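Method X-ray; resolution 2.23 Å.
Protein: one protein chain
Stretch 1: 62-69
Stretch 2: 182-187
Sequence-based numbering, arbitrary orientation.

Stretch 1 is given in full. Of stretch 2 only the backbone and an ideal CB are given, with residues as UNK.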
ATOM      1  N   GLY A  62      13.370  21.419 -13.202  1.00 33.91           N
ATOM      2  CA  GLY A  62      13.194  21.971 -11.840  1.00 34.67           C
ATOM      3  C   GLY A  62      11.932  22.817 -11.700  1.00 35.17           C
ATOM      4  O   GLY A  62      11.701  23.374 -10.621  1.00 35.48           O
ATOM      5  N   ILE A  63      11.140  22.934 -12.765  1.00 35.59           N
ATOM      6  CA  ILE A  63       9.817  23.610 -12.729  1.00 35.55           C
ATOM      7  C   ILE A  63       8.770  22.520 -12.514  1.00 34.88           C
ATOM      8  O   ILE A  63       8.608  21.679 -13.398  1.00 35.05           O
ATOM      9  CB  ILE A  63       9.562  24.428 -14.000  1.00 35.51           C
ATOM     10  CG1 ILE A  63      10.432  25.686 -14.034  1.00 36.44           C
ATOM     11  CG2 ILE A  63       8.087  24.750 -14.128  1.00 35.83           C
ATOM     12  CD1 ILE A  63      10.245  26.641 -12.857  1.00 36.58           C
ATOM     13  N   TYR A  64       8.145  22.523 -11.344  1.00 34.85           N
ATOM     14  CA  TYR A  64       7.430  21.356 -10.792  1.00 35.55           C
ATOM     15  C   TYR A  64       6.263  21.856  -9.949  1.00 38.04           C
ATOM     16  O   TYR A  64       6.269  23.049  -9.528  1.00 39.51           O
ATOM     17  CB  TYR A  64       8.396  20.511  -9.965  1.00 35.24           C
ATOM     18  CG  TYR A  64       8.635  21.016  -8.569  1.00 35.10           C
ATOM     19  CD1 TYR A  64       9.582  21.989  -8.304  1.00 35.55           C
ATOM     20  CD2 TYR A  64       7.898  20.521  -7.506  1.00 35.27           C
ATOM     21  CE1 TYR A  64       9.778  22.468  -7.018  1.00 35.60           C
ATOM     22  CE2 TYR A  64       8.088  20.980  -6.217  1.00 35.00           C
ATOM     23  CZ  TYR A  64       9.025  21.961  -5.970  1.00 35.27           C
ATOM     24  OH  TYR A  64       9.209  22.396  -4.688  1.00 35.30           O
ATOM     25  N   GLU A  65       5.290  20.973  -9.738  1.00 38.47           N
ATOM     26  CA  GLU A  65       4.148  21.188  -8.823  1.00 39.31           C
ATOM     27  C   GLU A  65       3.935  19.926  -7.985  1.00 38.07           C
ATOM     28  O   GLU A  65       4.433  18.841  -8.377  1.00 36.77           O
ATOM     29  CB  GLU A  65       2.859  21.515  -9.587  1.00 40.44           C
ATOM     30  CG  GLU A  65       2.453  22.968  -9.477  1.00 42.24           C
ATOM     31  CD  GLU A  65       2.467  23.527  -8.068  1.00 42.71           C
ATOM     32  OE1 GLU A  65       2.955  24.654  -7.897  1.00 43.93           O
ATOM     33  OE2 GLU A  65       2.007  22.826  -7.148  1.00 45.46           O
ATOM     34  N   TYR A  66       3.149  20.079  -6.919  1.00 37.30           N
ATOM     35  CA  TYR A  66       2.659  18.976  -6.065  1.00 36.70           C
ATOM     36  C   TYR A  66       1.328  18.448  -6.607  1.00 36.90           C
ATOM     37  O   TYR A  66       0.627  19.145  -7.379  1.00 36.29           O
ATOM     38  CB  TYR A  66       2.550  19.476  -4.631  1.00 36.73           C
ATOM     39  CG  TYR A  66       3.865  19.658  -3.925  1.00 36.19           C
ATOM     40  CD1 TYR A  66       4.533  18.571  -3.376  1.00 36.23           C
ATOM     41  CD2 TYR A  66       4.427  20.911  -3.766  1.00 36.09           C
ATOM     42  CE1 TYR A  66       5.735  18.722  -2.700  1.00 36.30           C
ATOM     43  CE2 TYR A  66       5.622  21.082  -3.080  1.00 36.41           C
ATOM     44  CZ  TYR A  66       6.282  19.985  -2.551  1.00 36.73           C
ATOM     45  OH  TYR A  66       7.461  20.135  -1.879  1.00 37.43           O
ATOM     46  N   ALA A  67       0.984  17.217  -6.227  1.00 37.55           N
ATOM     47  CA  ALA A  67      -0.372  16.670  -6.422  1.00 39.41           C
ATOM     48  C   ALA A  67      -1.380  17.678  -5.863  1.00 41.41           C
ATOM     49  O   ALA A  67      -1.092  18.284  -4.827  1.00 42.36           O
ATOM     50  CB  ALA A  67      -0.501  15.329  -5.758  1.00 38.83           C
ATOM     51  N   LEU A  68      -2.531  17.829  -6.512  1.00 45.65           N
ATOM     52  CA  LEU A  68      -3.566  18.844  -6.153  1.00 48.90           C
ATOM     53  C   LEU A  68      -4.187  18.532  -4.785  1.00 51.94           C
ATOM     54  O   LEU A  68      -4.535  19.502  -4.050  1.00 51.40           O
ATOM     55  CB  LEU A  68      -4.636  18.845  -7.244  1.00 49.73           C
ATOM     56  CG  LEU A  68      -4.170  19.377  -8.594  1.00 50.11           C
ATOM     57  CD1 LEU A  68      -5.250  19.188  -9.655  1.00 49.89           C
ATOM     58  CD2 LEU A  68      -3.766  20.838  -8.467  1.00 51.13           C
ATOM     59  N   LYS A  69      -4.346  17.237  -4.490  1.00 54.26           N
ATOM     60  CA  LYS A  69      -4.901  16.711  -3.218  1.00 57.84           C
ATOM     61  C   LYS A  69      -3.953  15.658  -2.633  1.00 55.83           C
ATOM     62  O   LYS A  69      -3.433  14.825  -3.404  1.00 53.32           O
ATOM     63  CB  LYS A  69      -6.294  16.110  -3.453  1.00 63.60           C
ATOM     64  CG  LYS A  69      -6.312  14.710  -4.062  1.00 67.20           C
ATOM     65  CD  LYS A  69      -7.634  14.332  -4.707  1.00 71.53           C
ATOM     66  CE  LYS A  69      -7.862  12.831  -4.766  1.00 73.74           C
ATOM     67  NZ  LYS A  69      -9.260  12.505  -5.142  1.00 75.57           N
ATOM     68  N   UNK A 182      -5.207  16.404 -17.457  1.00 40.65           N
ATOM     69  CA  UNK A 182      -6.337  16.790 -16.560  1.00 41.86           C
ATOM     70  C   UNK A 182      -6.309  18.280 -16.204  1.00 41.32           C
ATOM     71  O   UNK A 182      -7.373  18.884 -16.265  1.00 42.36           O
ATOM     72  CB  UNK A 182      -6.296  15.965 -15.272  1.00 41.86           C
ATOM     73  N   UNK A 183      -5.181  18.833 -15.756  1.00 40.69           N
ATOM     74  CA  UNK A 183      -5.171  20.156 -15.078  1.00 41.86           C
ATOM     75  C   UNK A 183      -4.000  21.014 -15.561  1.00 40.73           C
ATOM     76  O   UNK A 183      -2.908  20.457 -15.796  1.00 38.81           O
ATOM     77  CB  UNK A 183      -5.089  19.981 -13.560  1.00 41.86           C
ATOM     78  N   UNK A 184      -4.241  22.325 -15.658  1.00 39.82           N
ATOM     79  CA  UNK A 184      -3.223  23.375 -15.882  1.00 40.59           C
ATOM     80  C   UNK A 184      -2.630  23.747 -14.526  1.00 40.65           C
ATOM     81  O   UNK A 184      -3.406  23.985 -13.615  1.00 40.91           O
ATOM     82  CB  UNK A 184      -3.820  24.603 -16.573  1.00 40.59           C
ATOM     83  N   UNK A 185      -1.304  23.752 -14.404  1.00 40.46           N
ATOM     84  CA  UNK A 185      -0.586  23.946 -13.117  1.00 40.73           C
ATOM     85  C   UNK A 185      -0.005  25.363 -13.064  1.00 40.20           C
ATOM     86  O   UNK A 185       0.846  25.614 -12.216  1.00 39.91           O
ATOM     87  CB  UNK A 185       0.528  22.911 -12.947  1.00 40.73           C
ATOM     88  N   UNK A 186      -0.523  26.265 -13.896  1.00 40.70           N
ATOM     89  CA  UNK A 186      -0.086  27.683 -14.002  1.00 41.92           C
ATOM     90  C   UNK A 186      -1.243  28.634 -13.674  1.00 43.28           C
ATOM     91  O   UNK A 186      -2.381  28.348 -14.130  1.00 44.08           O
ATOM     92  CB  UNK A 186       0.446  27.980 -15.406  1.00 41.92           C
ATOM     93  N   UNK A 187      -0.963  29.707 -12.922  1.00 43.11           N
ATOM     94  CA  UNK A 187      -1.887  30.860 -12.733  1.00 44.31           C
ATOM     95  C   UNK A 187      -1.366  32.054 -13.539  1.00 45.77           C
ATOM     96  O   UNK A 187      -0.123  32.230 -13.643  1.00 45.21           O
ATOM     97  CB  UNK A 187      -2.016  31.232 -11.254  1.00 44.31           C
TER

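The analysis takes each position of the second stretch in chain order, using the direction of its CA-to-CB bond, its backbone angles and the atoms of stretch 1 within reach. The touching parts of the two stretches run 133° apart from end to end.

Position 182 has phi/psi of -121/-50. Its CA-to-CB bond points toward stretch 1, but nothing there lies within 5.5 Å of the ideal CB. Direction without proximity sets little limit, and many side chains, small or polar, would fit. The deposited residue is Ser-182; its OG is hydrogen-bonded to a residue adjoining one of the stretches and makes no contact with stretch 1.

Position 183, at -137/144, also points toward stretch 1, and here a neighbour is near: the ideal CB stands 4.0 Å from Leu-68 CD1. That methyl offers an apolar surface with no donor or acceptor, so a short aliphatic side chain would suit, as would a small polar one whose polar end turns to open space. The residue is Asp-183, with chi1 in m. Its CG lies 3.6 Å from Leu-68 CD1, a packing contact without a hydrogen bond, so the carboxylate gains no polar partner from stretch 1.

Position 184, at -85/129, has nothing of stretch 1 within 5.5 Å of its ideal CB, which leaves the choice wide. It is Cys-184, whose SG accepts a weak hydrogen bond from the backbone N of position 186, 3.7 Å away.

Position 185 is the centre of the contact. Its CA lies 7.0 Å from that of Glu-65, the nearest CA pair across the stretches, and its ideal CB is 4.0 Å from Glu-65 CG. The bond points toward stretch 1, where the aliphatic part of Glu-65 and the methyls of Leu-68 offer apolar surface, while the backbone N of Leu-68 is a potential donor. A long aliphatic or aromatic side chain would suit, and one with a polar tip could also engage polar groups near Leu-68. The residue is Tyr-185, which has 91 Å² covered by stretch 1. With chi1 in m, its ring carries CD2 to 3.6 Å from Glu-65 CB and CE2 to 3.7 Å from Leu-68 CD2; both approaches are oblique. Its OH lies 2.6 Å from the O of water 1, and that water O accepts a hydrogen bond from Leu-68 N at 3.0 Å. The water thus joins the two stretches, which share no direct hydrogen bond.

Position 186, in a strand at -119/138, points away, and its ideal CB has no neighbour in stretch 1 within 5.5 Å. A short side chain would not reach; a long one could turn back toward the Ile-63 methyls. The residue is Trp-186, with chi1 of -64° and chi2 of 96°. The end of its ring comes nearer: CZ2 is 3.6 Å from Ile-63 CG2, an oblique apolar contact. NE1 is hydrogen-bonded elsewhere in the structure.

Position 187, at -106/148, is out of reach, so stretch 1 cannot discriminate among side chains. It is Asn-187.

Stretch 2 (182-187) SDCYWN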
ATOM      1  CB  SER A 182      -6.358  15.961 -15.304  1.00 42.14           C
ATOM      2  OG  SER A 182      -6.111  14.610 -15.633  1.00 45.06           O
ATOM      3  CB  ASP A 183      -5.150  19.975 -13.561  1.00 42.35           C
ATOM      4  CG  ASP A 183      -6.338  19.171 -13.086  1.00 44.65           C
ATOM      5  OD1 ASP A 183      -7.425  19.774 -12.928  1.00 46.13           O
ATOM      6  OD2 ASP A 183      -6.187  17.942 -12.921  1.00 45.39           O
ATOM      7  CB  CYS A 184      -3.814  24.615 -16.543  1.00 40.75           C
ATOM      8  SG  CYS A 184      -2.557  25.867 -16.920  1.00 41.54           S
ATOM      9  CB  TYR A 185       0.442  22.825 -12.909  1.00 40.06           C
ATOM     10  CG  TYR A 185      -0.195  21.529 -12.467  1.00 40.10           C
ATOM     11  CD1 TYR A 185      -0.732  20.648 -13.392  1.00 40.09           C
ATOM     12  CD2 TYR A 185      -0.329  21.209 -11.121  1.00 39.44           C
ATOM     13  CE1 TYR A 185      -1.351  19.472 -12.996  1.00 40.31           C
ATOM     14  CE2 TYR A 185      -0.951  20.042 -10.707  1.00 39.10           C
ATOM     15  CZ  TYR A 185      -1.466  19.169 -11.646  1.00 39.95           C
ATOM     16  OH  TYR A 185      -2.086  18.011 -11.262  1.00 40.77           O
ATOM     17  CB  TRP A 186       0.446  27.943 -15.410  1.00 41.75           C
ATOM     18  CG  TRP A 186       1.668  27.134 -15.702  1.00 40.23           C
ATOM     19  CD1 TRP A 186       1.727  25.937 -16.351  1.00 40.02           C
ATOM     20  CD2 TRP A 186       3.006  27.436 -15.292  1.00 39.66           C
ATOM     21  NE1 TRP A 186       3.024  25.497 -16.411  1.00 39.98           N
ATOM     22  CE2 TRP A 186       3.830  26.398 -15.768  1.00 39.83           C
ATOM     23  CE3 TRP A 186       3.594  28.491 -14.593  1.00 40.56           C
ATOM     24  CZ2 TRP A 186       5.207  26.388 -15.562  1.00 39.13           C
ATOM     25  CZ3 TRP A 186       4.957  28.483 -14.391  1.00 40.60           C
ATOM     26  CH2 TRP A 186       5.750  27.442 -14.869  1.00 39.50           C
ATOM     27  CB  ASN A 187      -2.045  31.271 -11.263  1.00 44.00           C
ATOM     28  CG  ASN A 187      -2.793  30.246 -10.442  1.00 43.67           C
ATOM     29  OD1 ASN A 187      -3.777  29.688 -10.910  1.00 43.03           O
ATOM     30  ND2 ASN A 187      -2.313  29.962  -9.239  1.00 43.38           N
TER
HETATM   31  O   HOH W   1      -2.399  16.483  -9.239  1.00 39.53           O
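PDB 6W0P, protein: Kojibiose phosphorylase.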